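Local structure of Non-structural protein 3 (Porcine deltacoronavirus, 6LN0) at residues V18-S23 against V152-N157; A391-A396 against T413-V418; C238-V243 against K254-N259; H116-I121 against R148-T153. The protein combines a macro domain, which probably binds ADP-ribose, with a papain-like cysteine protease domain that probably cleaves the viral polyprotein. All blocks are in the same frame, centred on the assembly; numbering follows the deposited sequence.

Overall arrangement
The four contacts form two groups on opposite sides of the chain's centre. Interactions 1 and 4 belong to the macro domain: their centres lie 10 Å apart, they share V152 and T153, and they touch where L21 CD2 packs on V118 CG1 at 4.3 Å. Interactions 2 and 3 belong to the protease part, with centres 22 Å apart and nearest atoms about 9 Å apart, so they do not touch. Between the groups, the centres of interactions 1 and 3 are 62 Å apart and those of 1 and 2 are 80 Å apart, as expected of domains strung along an elongated chain. None of the four supplies the zinc ligands, which are C334, C335, C360 and C363.

Interaction 1. Residues V18-S23 against V152-N157; sequences VGELAS and VTMNKN
V18 meets segment 152-157 through its carbonyl: M154 N donates to V18 O at 2.8 Å, but the N-H points to it at only 126°, so the bond is weak. The T153 methyl CG2 also lies 3.3 Å from V18 O. T153 sets OG1 anti to its backbone N (chi1 177°), which turns the hydroxyl to H158 and puts CG2 in the crowded position. At G19 the backbone itself is the contact surface, with its carbonyl carbon C 3.6 Å from M154 CG. E20 follows with CG anti to the backbone N and a bend at chi2 (45°); the chain folds back, and OE1 takes the very short bond from L21 N from above the carboxylate plane. E20 CB meets M154 SD at 3.8 Å. L21 crosses V152 obliquely, and its CD2 faces both methyls of V152, 3.7 Å from CG1 and from CG2. Farther out, L21 packs on A45 and I49 of helix 44-53. Both segments leave the C-terminal ends of neighbouring parallel strands, 10-17 and 146-152, an arrangement belonging to the central sheet of the macro domain fold.

Interaction 2. Residues A391-A396 against T413-V418; sequences AIKFAA and TKANVV
I392 O is the best-held polar atom: one hydrogen bond and one weaker CA-H contact grip it. V418 N donates at 2.8 Å to I392 O in the carbonyl plane, nearly straight at 166°, and V417 CA approaches I392 O at 3.3 Å. N416 O is held in the same two-fold way, by F394 N at 3.0 Å and by a CA-H contact from K393 CA at 3.2 Å. Between these bonds K393 and V417 form an antiparallel non-hydrogen-bonded pair. The short strand axes diverge, at 129° between their N-to-C directions. The backbone of I392 is also hydrogen-bonded to A419.

Methyl groups pack beside the bonds. I392 CG2 meets V418 CG2 at 3.7 Å as the two side chains cross obliquely, and V417 CG2, anti to its backbone N, reaches A391 CB at 3.6 Å. Near the other end A395 CB faces A415 CB at 3.5 Å. The aliphatic part of K393 bends at chi2 and chi3 alongside A415, while its NZ forms a salt bridge with E386.

P313 at the start of helix 313-322 packs on I392, F394 and V418. Strand 391-395 lies between 416-423 and 398-402, and 376-383 borders 416-423 on its other side, in a sheet that runs on to the zinc-bearing strands; this end of it is probably part of the palm of the papain-like protease.

Interaction 3. Residues C238-V243 against K254-N259; sequences CHHKWV and KQKDNN
Two carbonyls of 238-243 receive nitrogen donors from 254-259. The side chain of K256, extended with CG anti to the backbone N, carries NZ to 2.9 Å from K241 O and meets it from above the carbonyl plane. K254 N binds V243 O at 2.9 Å, nearly along the C=O axis with 150° at the hydrogen. The amide of N259 then braces its own segment from both branches: ND2 donates to K254 O at 3.2 Å, almost straight at 173°, and OD1 accepts from K256 N at 2.8 Å. These bonds steady a type I' turn, K256 to N259, that leads into helix 260-270 with N259 at the N-cap position. In papain-like proteases the corresponding helix begins at the nucleophilic cysteine, and the hairpin 244-247/250-253 links the two segments here. Outward from this, the N259 amide meets W242 tip to tip, with ND2 3.4 Å from CZ3 and the two planes 13° apart. H240 ND1 sits 3.2 Å above one face of the W242 ring, near its rim. At the H240 edge, D257 OD2 approaches CE1 in the ring plane at 3.2 Å. V243 and K254 run side by side, V243 CG1 packing on K254 CD at 3.7 Å.

Interaction 4. Residues H116-I121 against R148-T153; sequences HYVIPI and RVTLVT
H116 and R148 both set CG anti to the backbone N, with chi1 167° and 173°, so the two side chains run alongside each other in the same direction. Extended from CG to NE, R148 lays its guanidinium flat on one face of the imidazole, centres 4.0 Å apart and planes within 10°; NH2 sits over the rim, 3.1 Å from H116 CE1. T150 OG1 comes to the edge of the ring, in its plane, and makes a nearly straight hydrogen bond of 3.1 Å with H116 NE2 in which either could donate. With H116 ND1 bonded to S29 and R148 NE in a salt bridge with E15, both flat groups are fixed in rotation; the guanidinium charge would probably disfavour protonation of the ring. Behind them lies parallel pairing within a beta-alpha-beta unit of the macro domain: strand 117-120, helix 131-141, strand 146-152. T150 N binds Y117 O at 2.9 Å, I119 N binds T150 O at 2.6 Å, V152 N reaches I119 O at 2.8 Å from above the carbonyl plane, and I121 N binds V152 O at 3.2 Å. V118 CG1 meets V152 CG2 at 3.8 Å, while I121 and L151 both pack on L135 of the crossover helix.

Interaction 1. Residues V18-S23 against V152-N157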
loop_
_atom_site.group_PDB
_atom_site.type_symbol
_atom_site.label_atom_id
_atom_site.label_comp_id
_atom_site.label_asym_id
_atom_site.label_seq_id
_atom_site.Cartn_x
_atom_site.Cartn_y
_atom_site.Cartn_z
ATOM N N VAL A 18 12.880 -6.181 -32.914
ATOM C CA VAL A 18 14.167 -6.861 -32.817
ATOM C C VAL A 18 15.085 -6.596 -34.013
ATOM O O VAL A 18 16.034 -5.807 -33.906
ATOM C CB VAL A 18 13.913 -8.370 -32.621
ATOM C CG1 VAL A 18 13.619 -8.653 -31.160
ATOM C CG2 VAL A 18 12.721 -8.844 -33.482
ATOM N N GLY A 19 14.805 -7.245 -35.160
ATOM C CA GLY A 19 15.731 -7.323 -36.285
ATOM C C GLY A 19 15.930 -6.045 -37.077
ATOM O O GLY A 19 15.744 -4.937 -36.566
ATOM N N GLU A 20 16.312 -6.188 -38.348
ATOM C CA GLU A 20 16.694 -5.012 -39.131
ATOM C C GLU A 20 15.522 -4.413 -39.914
ATOM O O GLU A 20 14.441 -4.983 -40.005
ATOM C CB GLU A 20 17.863 -5.324 -40.076
ATOM C CG GLU A 20 18.409 -4.091 -40.880
ATOM C CD GLU A 20 18.602 -2.782 -40.047
ATOM O OE1 GLU A 20 17.710 -2.370 -39.272
ATOM O OE2 GLU A 20 19.660 -2.121 -40.195
ATOM N N LEU A 21 15.770 -3.229 -40.482
ATOM C CA LEU A 21 14.697 -2.356 -40.951
ATOM C C LEU A 21 13.832 -3.030 -42.003
ATOM O O LEU A 21 12.601 -2.951 -41.934
ATOM C CB LEU A 21 15.289 -1.047 -41.485
ATOM C CG LEU A 21 15.855 -0.254 -40.311
ATOM C CD1 LEU A 21 16.600 0.965 -40.775
ATOM C CD2 LEU A 21 14.762 0.118 -39.289
ATOM N N ALA A 22 14.453 -3.735 -42.958
ATOM C CA ALA A 22 13.696 -4.454 -43.980
ATOM C C ALA A 22 12.604 -5.338 -43.389
ATOM O O ALA A 22 11.599 -5.602 -44.052
ATOM C CB ALA A 22 14.642 -5.303 -44.844
ATOM N N SER A 23 12.756 -5.767 -42.143
ATOM C CA SER A 23 11.786 -6.626 -41.482
ATOM C C SER A 23 10.485 -5.923 -41.118
ATOM O O SER A 23 9.443 -6.590 -41.038
ATOM C CB SER A 23 12.374 -7.173 -40.197
ATOM O OG SER A 23 12.804 -6.122 -39.352
ATOM N N VAL A 152 13.773 0.226 -33.235
ATOM C CA VAL A 152 14.462 -0.857 -33.917
ATOM C C VAL A 152 15.845 -0.990 -33.313
ATOM O O VAL A 152 16.562 0.009 -33.173
ATOM C CB VAL A 152 14.554 -0.609 -35.436
ATOM C CG1 VAL A 152 15.392 -1.705 -36.103
ATOM C CG2 VAL A 152 13.156 -0.531 -36.047
ATOM N N THR A 153 16.230 -2.228 -32.987
ATOM C CA THR A 153 17.430 -2.439 -32.186
ATOM C C THR A 153 18.487 -3.299 -32.897
ATOM O O THR A 153 19.427 -2.750 -33.482
ATOM C CB THR A 153 17.014 -3.019 -30.815
ATOM O OG1 THR A 153 18.168 -3.297 -30.016
ATOM C CG2 THR A 153 16.103 -4.277 -30.935
ATOM N N MET A 154 18.329 -4.630 -32.877
ATOM C CA MET A 154 19.382 -5.612 -33.195
ATOM C C MET A 154 20.480 -5.672 -32.121
ATOM O O MET A 154 21.657 -5.858 -32.433
ATOM C CB MET A 154 20.001 -5.360 -34.567
ATOM C CG MET A 154 19.237 -5.939 -35.721
ATOM S SD MET A 154 20.287 -5.767 -37.152
ATOM C CE MET A 154 21.434 -4.498 -36.594
ATOM N N ASN A 155 20.096 -5.536 -30.848
ATOM C CA ASN A 155 21.018 -5.759 -29.736
ATOM C C ASN A 155 20.457 -6.694 -28.672
ATOM O O ASN A 155 21.227 -7.165 -27.831
ATOM C CB ASN A 155 21.426 -4.422 -29.087
ATOM C CG ASN A 155 22.666 -4.537 -28.195
ATOM O OD1 ASN A 155 22.611 -5.100 -27.104
ATOM N ND2 ASN A 155 23.783 -3.980 -28.653
ATOM N N LYS A 156 19.149 -6.969 -28.672
ATOM C CA LYS A 156 18.551 -8.042 -27.876
ATOM C C LYS A 156 18.742 -7.880 -26.363
ATOM O O LYS A 156 18.094 -8.585 -25.581
ATOM C CB LYS A 156 19.096 -9.401 -28.341
ATOM C CG LYS A 156 18.458 -9.935 -29.636
ATOM C CD LYS A 156 19.365 -10.928 -30.392
ATOM C CE LYS A 156 20.255 -10.238 -31.426
ATOM N NZ LYS A 156 21.610 -10.861 -31.514
ATOM N N ASN A 157 19.644 -6.984 -25.936
ATOM C CA ASN A 157 19.714 -6.530 -24.549
ATOM C C ASN A 157 18.885 -5.285 -24.315
ATOM O O ASN A 157 18.552 -4.974 -23.163
ATOM C CB ASN A 157 21.158 -6.216 -24.136
ATOM C CG ASN A 157 21.983 -7.462 -23.915
ATOM O OD1 ASN A 157 21.450 -8.577 -23.833
ATOM N ND2 ASN A 157 23.299 -7.282 -23.819
#

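Interaction 2. Residues A391-A396 against T413-V418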
loop_
_atom_site.group_PDB
_atom_site.type_symbol
_atom_site.label_atom_id
_atom_site.label_comp_id
_atom_site.label_asym_id
_atom_site.label_seq_id
_atom_site.Cartn_x
_atom_site.Cartn_y
_atom_site.Cartn_z
ATOM N N ALA A 391 -12.286 -5.579 39.688
ATOM C CA ALA A 391 -12.610 -4.241 39.216
ATOM C C ALA A 391 -11.384 -3.610 38.567
ATOM O O ALA A 391 -10.292 -4.191 38.530
ATOM C CB ALA A 391 -13.126 -3.359 40.356
ATOM N N ILE A 392 -11.580 -2.407 38.042
ATOM C CA ILE A 392 -10.496 -1.594 37.520
ATOM C C ILE A 392 -10.614 -0.216 38.151
ATOM O O ILE A 392 -11.704 0.363 38.201
ATOM C CB ILE A 392 -10.524 -1.506 35.977
ATOM C CG1 ILE A 392 -10.221 -2.887 35.361
ATOM C CG2 ILE A 392 -9.525 -0.501 35.511
ATOM C CD1 ILE A 392 -10.180 -2.926 33.814
ATOM N N LYS A 393 -9.509 0.289 38.666
ATOM C CA LYS A 393 -9.470 1.630 39.220
ATOM C C LYS A 393 -8.554 2.503 38.368
ATOM O O LYS A 393 -7.560 2.033 37.795
ATOM C CB LYS A 393 -9.007 1.628 40.689
ATOM C CG LYS A 393 -9.968 0.951 41.679
ATOM C CD LYS A 393 -9.935 1.625 43.039
ATOM C CE LYS A 393 -9.793 0.613 44.181
ATOM N NZ LYS A 393 -9.207 1.233 45.430
ATOM N N PHE A 394 -8.918 3.782 38.297
ATOM C CA PHE A 394 -8.248 4.772 37.467
ATOM C C PHE A 394 -8.060 6.026 38.308
ATOM O O PHE A 394 -9.029 6.541 38.876
ATOM C CB PHE A 394 -9.093 5.068 36.227
ATOM C CG PHE A 394 -8.377 5.833 35.137
ATOM C CD1 PHE A 394 -8.107 7.186 35.272
ATOM C CD2 PHE A 394 -8.033 5.206 33.946
ATOM C CE1 PHE A 394 -7.483 7.888 34.257
ATOM C CE2 PHE A 394 -7.396 5.905 32.924
ATOM C CZ PHE A 394 -7.123 7.244 33.083
ATOM N N ALA A 395 -6.822 6.507 38.400
ATOM C CA ALA A 395 -6.551 7.770 39.069
ATOM C C ALA A 395 -5.160 8.228 38.677
ATOM O O ALA A 395 -4.252 7.406 38.534
ATOM C CB ALA A 395 -6.652 7.644 40.594
ATOM N N ALA A 396 -5.000 9.539 38.504
ATOM C CA ALA A 396 -3.693 10.124 38.208
ATOM C C ALA A 396 -3.058 9.492 36.965
ATOM O O ALA A 396 -1.857 9.198 36.943
ATOM C CB ALA A 396 -2.758 10.006 39.414
ATOM N N THR A 413 -4.529 3.749 46.850
ATOM C CA THR A 413 -5.089 5.019 47.257
ATOM C C THR A 413 -6.576 5.029 46.915
ATOM O O THR A 413 -7.144 4.030 46.456
ATOM C CB THR A 413 -4.342 6.170 46.586
ATOM O OG1 THR A 413 -5.093 7.383 46.735
ATOM C CG2 THR A 413 -4.142 5.873 45.105
ATOM N N LYS A 414 -7.221 6.168 47.161
ATOM C CA LYS A 414 -8.595 6.357 46.727
ATOM C C LYS A 414 -8.596 6.666 45.239
ATOM O O LYS A 414 -7.828 7.512 44.761
ATOM C CB LYS A 414 -9.292 7.471 47.517
ATOM C CG LYS A 414 -8.864 8.893 47.165
ATOM C CD LYS A 414 -9.999 9.896 47.338
ATOM C CE LYS A 414 -9.487 11.152 48.046
ATOM N NZ LYS A 414 -10.549 12.154 48.331
ATOM N N ALA A 415 -9.432 5.949 44.504
ATOM C CA ALA A 415 -9.479 6.088 43.062
ATOM C C ALA A 415 -10.872 5.713 42.609
ATOM O O ALA A 415 -11.525 4.855 43.206
ATOM C CB ALA A 415 -8.437 5.199 42.374
ATOM N N ASN A 416 -11.335 6.379 41.562
ATOM C CA ASN A 416 -12.569 5.945 40.935
ATOM C C ASN A 416 -12.427 4.511 40.440
ATOM O O ASN A 416 -11.336 4.051 40.089
ATOM C CB ASN A 416 -12.923 6.897 39.803
ATOM C CG ASN A 416 -13.149 8.297 40.305
ATOM O OD1 ASN A 416 -13.758 8.480 41.365
ATOM N ND2 ASN A 416 -12.648 9.290 39.586
ATOM N N VAL A 417 -13.518 3.775 40.482
ATOM C CA VAL A 417 -13.593 2.486 39.803
ATOM C C VAL A 417 -14.277 2.729 38.460
ATOM O O VAL A 417 -15.192 3.565 38.367
ATOM C CB VAL A 417 -14.330 1.438 40.667
ATOM C CG1 VAL A 417 -15.777 1.792 40.807
ATOM C CG2 VAL A 417 -14.199 0.052 40.057
ATOM N N VAL A 418 -13.772 2.088 37.403
ATOM C CA VAL A 418 -14.282 2.315 36.051
ATOM C C VAL A 418 -14.772 1.053 35.359
ATOM O O VAL A 418 -15.391 1.152 34.288
ATOM C CB VAL A 418 -13.255 3.042 35.153
ATOM C CG1 VAL A 418 -13.026 4.436 35.685
ATOM C CG2 VAL A 418 -11.949 2.242 35.037
#

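Interaction 3. Residues C238-V243 against K254-N259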
loop_
_atom_site.group_PDB
_atom_site.type_symbol
_atom_site.label_atom_id
_atom_site.label_comp_id
_atom_site.label_asym_id
_atom_site.label_seq_id
_atom_site.Cartn_x
_atom_site.Cartn_y
_atom_site.Cartn_z
ATOM N N CYS A 238 3.275 -5.563 16.392
ATOM C CA CYS A 238 3.701 -6.927 16.681
ATOM C C CYS A 238 5.198 -7.034 16.947
ATOM O O CYS A 238 5.655 -8.055 17.477
ATOM C CB CYS A 238 3.273 -7.818 15.516
ATOM S SG CYS A 238 1.587 -8.264 15.690
ATOM N N HIS A 239 5.962 -6.004 16.606
ATOM C CA HIS A 239 7.403 -6.016 16.815
ATOM C C HIS A 239 7.821 -5.509 18.190
ATOM O O HIS A 239 8.980 -5.702 18.579
ATOM C CB HIS A 239 8.101 -5.190 15.721
ATOM C CG HIS A 239 7.993 -5.801 14.361
ATOM N ND1 HIS A 239 9.048 -6.442 13.752
ATOM C CD2 HIS A 239 6.948 -5.897 13.504
ATOM C CE1 HIS A 239 8.664 -6.894 12.575
ATOM N NE2 HIS A 239 7.393 -6.579 12.403
ATOM N N HIS A 240 6.919 -4.880 18.934
ATOM C CA HIS A 240 7.262 -4.429 20.277
ATOM C C HIS A 240 7.595 -5.614 21.166
ATOM O O HIS A 240 6.912 -6.642 21.140
ATOM C CB HIS A 240 6.106 -3.642 20.879
ATOM C CG HIS A 240 6.538 -2.475 21.701
ATOM N ND1 HIS A 240 6.376 -2.432 23.072
ATOM C CD2 HIS A 240 7.124 -1.305 21.351
ATOM C CE1 HIS A 240 6.832 -1.280 23.530
ATOM N NE2 HIS A 240 7.292 -0.579 22.508
ATOM N N LYS A 241 8.654 -5.479 21.951
ATOM C CA LYS A 241 8.997 -6.503 22.938
ATOM C C LYS A 241 8.312 -6.175 24.261
ATOM O O LYS A 241 8.386 -5.039 24.739
ATOM C CB LYS A 241 10.519 -6.615 23.112
ATOM C CG LYS A 241 11.285 -6.837 21.776
ATOM C CD LYS A 241 12.643 -7.555 21.971
ATOM C CE LYS A 241 13.555 -7.455 20.728
ATOM N NZ LYS A 241 13.643 -8.720 19.911
ATOM N N TRP A 242 7.610 -7.151 24.827
ATOM C CA TRP A 242 6.980 -7.007 26.133
ATOM C C TRP A 242 7.442 -8.121 27.053
ATOM O O TRP A 242 7.968 -9.146 26.611
ATOM C CB TRP A 242 5.453 -7.084 26.075
ATOM C CG TRP A 242 4.761 -6.247 25.062
ATOM C CD1 TRP A 242 4.283 -6.667 23.856
ATOM C CD2 TRP A 242 4.401 -4.861 25.178
ATOM N NE1 TRP A 242 3.669 -5.626 23.209
ATOM C CE2 TRP A 242 3.728 -4.507 23.997
ATOM C CE3 TRP A 242 4.591 -3.887 26.156
ATOM C CZ2 TRP A 242 3.247 -3.220 23.766
ATOM C CZ3 TRP A 242 4.115 -2.608 25.924
ATOM C CH2 TRP A 242 3.449 -2.287 24.742
ATOM N N VAL A 243 7.190 -7.939 28.348
ATOM C CA VAL A 243 7.407 -8.985 29.339
ATOM C C VAL A 243 6.069 -9.311 29.999
ATOM O O VAL A 243 5.367 -8.409 30.479
ATOM C CB VAL A 243 8.464 -8.554 30.375
ATOM C CG1 VAL A 243 8.275 -9.288 31.715
ATOM C CG2 VAL A 243 9.887 -8.736 29.801
ATOM N N LYS A 254 3.740 -6.742 32.238
ATOM C CA LYS A 254 4.631 -5.857 32.989
ATOM C C LYS A 254 4.492 -4.413 32.524
ATOM O O LYS A 254 4.427 -4.132 31.326
ATOM C CB LYS A 254 6.089 -6.329 32.840
ATOM C CG LYS A 254 7.132 -5.474 33.585
ATOM C CD LYS A 254 8.499 -6.187 33.735
ATOM C CE LYS A 254 8.505 -7.228 34.869
ATOM N NZ LYS A 254 9.871 -7.695 35.288
ATOM N N GLN A 255 4.426 -3.499 33.492
ATOM C CA GLN A 255 4.205 -2.088 33.195
ATOM C C GLN A 255 5.328 -1.542 32.311
ATOM O O GLN A 255 6.512 -1.817 32.533
ATOM C CB GLN A 255 4.096 -1.302 34.509
ATOM C CG GLN A 255 4.206 0.214 34.404
ATOM C CD GLN A 255 3.092 0.844 33.585
ATOM O OE1 GLN A 255 1.907 0.689 33.900
ATOM N NE2 GLN A 255 3.469 1.573 32.520
ATOM N N LYS A 256 4.945 -0.776 31.288
ATOM C CA LYS A 256 5.887 -0.287 30.286
ATOM C C LYS A 256 5.186 0.585 29.258
ATOM O O LYS A 256 4.121 0.212 28.754
ATOM C CB LYS A 256 6.568 -1.451 29.567
ATOM C CG LYS A 256 7.445 -1.036 28.399
ATOM C CD LYS A 256 8.461 -2.113 28.104
ATOM C CE LYS A 256 8.836 -2.125 26.644
ATOM N NZ LYS A 256 9.850 -3.184 26.345
ATOM N N ASP A 257 5.765 1.744 28.943
ATOM C CA ASP A 257 5.326 2.550 27.803
ATOM C C ASP A 257 3.840 2.906 27.883
ATOM O O ASP A 257 3.135 2.931 26.865
ATOM C CB ASP A 257 5.625 1.834 26.482
ATOM C CG ASP A 257 7.092 1.861 26.113
ATOM O OD1 ASP A 257 7.660 2.974 26.030
ATOM O OD2 ASP A 257 7.668 0.769 25.878
ATOM N N ASN A 258 3.353 3.170 29.096
ATOM C CA ASN A 258 1.970 3.573 29.333
ATOM C C ASN A 258 0.973 2.479 29.006
ATOM O O ASN A 258 -0.184 2.769 28.704
ATOM C CB ASN A 258 1.595 4.822 28.537
ATOM C CG ASN A 258 1.931 6.081 29.254
ATOM O OD1 ASN A 258 2.668 6.058 30.239
ATOM N ND2 ASN A 258 1.403 7.204 28.768
ATOM N N ASN A 259 1.389 1.227 29.045
ATOM C CA ASN A 259 0.496 0.140 28.681
ATOM C C ASN A 259 -0.434 -0.300 29.834
ATOM O O ASN A 259 -0.957 -1.419 29.774
ATOM C CB ASN A 259 1.315 -1.055 28.182
ATOM C CG ASN A 259 2.139 -1.695 29.283
ATOM O OD1 ASN A 259 2.281 -1.125 30.367
ATOM N ND2 ASN A 259 2.677 -2.886 29.018
#

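Interaction 4. Residues H116-I121 against R148-T153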
loop_
_atom_site.group_PDB
_atom_site.type_symbol
_atom_site.label_atom_id
_atom_site.label_comp_id
_atom_site.label_asym_id
_atom_site.label_seq_id
_atom_site.Cartn_x
_atom_site.Cartn_y
_atom_site.Cartn_z
ATOM N N HIS A 116 3.008 7.260 -37.914
ATOM C CA HIS A 116 3.658 6.056 -37.413
ATOM C C HIS A 116 5.156 6.155 -37.673
ATOM O O HIS A 116 5.601 6.107 -38.822
ATOM C CB HIS A 116 3.103 4.793 -38.058
ATOM C CG HIS A 116 3.953 3.590 -37.794
ATOM N ND1 HIS A 116 4.501 2.821 -38.801
ATOM C CD2 HIS A 116 4.393 3.053 -36.629
ATOM C CE1 HIS A 116 5.216 1.847 -38.267
ATOM N NE2 HIS A 116 5.167 1.964 -36.951
ATOM N N TYR A 117 5.932 6.249 -36.608
ATOM C CA TYR A 117 7.371 6.416 -36.696
ATOM C C TYR A 117 8.074 5.078 -36.520
ATOM O O TYR A 117 7.671 4.251 -35.696
ATOM C CB TYR A 117 7.854 7.392 -35.633
ATOM C CG TYR A 117 7.423 8.814 -35.878
ATOM C CD1 TYR A 117 8.196 9.666 -36.660
ATOM C CD2 TYR A 117 6.258 9.316 -35.319
ATOM C CE1 TYR A 117 7.817 10.977 -36.892
ATOM C CE2 TYR A 117 5.872 10.628 -35.549
ATOM C CZ TYR A 117 6.653 11.452 -36.332
ATOM O OH TYR A 117 6.284 12.758 -36.557
ATOM N N VAL A 118 9.133 4.875 -37.295
ATOM C CA VAL A 118 10.011 3.727 -37.144
ATOM C C VAL A 118 11.389 4.289 -36.871
ATOM O O VAL A 118 11.928 5.041 -37.691
ATOM C CB VAL A 118 9.999 2.825 -38.384
ATOM C CG1 VAL A 118 10.929 1.676 -38.207
ATOM C CG2 VAL A 118 8.593 2.327 -38.643
ATOM N N ILE A 119 11.937 3.981 -35.703
ATOM C CA ILE A 119 13.149 4.674 -35.289
ATOM C C ILE A 119 14.219 3.669 -34.877
ATOM O O ILE A 119 14.057 2.949 -33.880
ATOM C CB ILE A 119 12.858 5.671 -34.153
ATOM C CG1 ILE A 119 11.589 6.470 -34.445
ATOM C CG2 ILE A 119 14.010 6.626 -33.962
ATOM C CD1 ILE A 119 11.471 7.747 -33.639
ATOM N N PRO A 120 15.304 3.553 -35.640
ATOM C CA PRO A 120 16.532 2.975 -35.083
ATOM C C PRO A 120 16.972 3.790 -33.876
ATOM O O PRO A 120 17.062 5.018 -33.942
ATOM C CB PRO A 120 17.536 3.095 -36.239
ATOM C CG PRO A 120 16.895 4.077 -37.227
ATOM C CD PRO A 120 15.432 3.840 -37.078
ATOM N N ILE A 121 17.245 3.097 -32.767
ATOM C CA ILE A 121 17.691 3.791 -31.565
ATOM C C ILE A 121 18.916 4.621 -31.902
ATOM O O ILE A 121 19.848 4.143 -32.564
ATOM C CB ILE A 121 17.974 2.787 -30.442
ATOM C CG1 ILE A 121 16.686 2.070 -30.063
ATOM C CG2 ILE A 121 18.573 3.485 -29.235
ATOM C CD1 ILE A 121 16.930 0.764 -29.407
ATOM N N ARG A 148 0.782 4.386 -32.576
ATOM C CA ARG A 148 1.768 3.313 -32.609
ATOM C C ARG A 148 3.143 3.846 -33.028
ATOM O O ARG A 148 3.256 4.619 -33.988
ATOM C CB ARG A 148 1.289 2.226 -33.565
ATOM C CG ARG A 148 2.294 1.141 -33.819
ATOM C CD ARG A 148 1.987 0.402 -35.127
ATOM N NE ARG A 148 2.945 -0.676 -35.344
ATOM C CZ ARG A 148 3.460 -1.023 -36.523
ATOM N NH1 ARG A 148 4.329 -2.023 -36.581
ATOM N NH2 ARG A 148 3.109 -0.393 -37.639
ATOM N N VAL A 149 4.187 3.446 -32.289
ATOM C CA VAL A 149 5.572 3.856 -32.549
ATOM C C VAL A 149 6.485 2.638 -32.470
ATOM O O VAL A 149 6.342 1.801 -31.575
ATOM C CB VAL A 149 6.067 4.933 -31.558
ATOM C CG1 VAL A 149 7.475 5.356 -31.924
ATOM C CG2 VAL A 149 5.141 6.121 -31.563
ATOM N N THR A 150 7.452 2.560 -33.382
ATOM C CA THR A 150 8.306 1.390 -33.527
ATOM C C THR A 150 9.763 1.801 -33.411
ATOM O O THR A 150 10.260 2.560 -34.248
ATOM C CB THR A 150 8.072 0.721 -34.880
ATOM O OG1 THR A 150 6.746 0.185 -34.930
ATOM C CG2 THR A 150 9.082 -0.386 -35.099
ATOM N N LEU A 151 10.449 1.296 -32.394
ATOM C CA LEU A 151 11.897 1.411 -32.328
ATOM C C LEU A 151 12.535 0.111 -32.773
ATOM O O LEU A 151 11.943 -0.966 -32.679
ATOM C CB LEU A 151 12.397 1.749 -30.931
ATOM C CG LEU A 151 11.653 2.761 -30.095
ATOM C CD1 LEU A 151 10.694 1.947 -29.300
ATOM C CD2 LEU A 151 12.630 3.469 -29.183
ATOM N N VAL A 152 13.773 0.226 -33.235
ATOM C CA VAL A 152 14.462 -0.857 -33.917
ATOM C C VAL A 152 15.845 -0.990 -33.313
ATOM O O VAL A 152 16.562 0.009 -33.173
ATOM C CB VAL A 152 14.554 -0.609 -35.436
ATOM C CG1 VAL A 152 15.392 -1.705 -36.103
ATOM C CG2 VAL A 152 13.156 -0.531 -36.047
ATOM N N THR A 153 16.230 -2.228 -32.987
ATOM C CA THR A 153 17.430 -2.439 -32.186
ATOM C C THR A 153 18.487 -3.299 -32.897
ATOM O O THR A 153 19.427 -2.750 -33.482
ATOM C CB THR A 153 17.014 -3.019 -30.815
ATOM O OG1 THR A 153 18.168 -3.297 -30.016
ATOM C CG2 THR A 153 16.103 -4.277 -30.935
#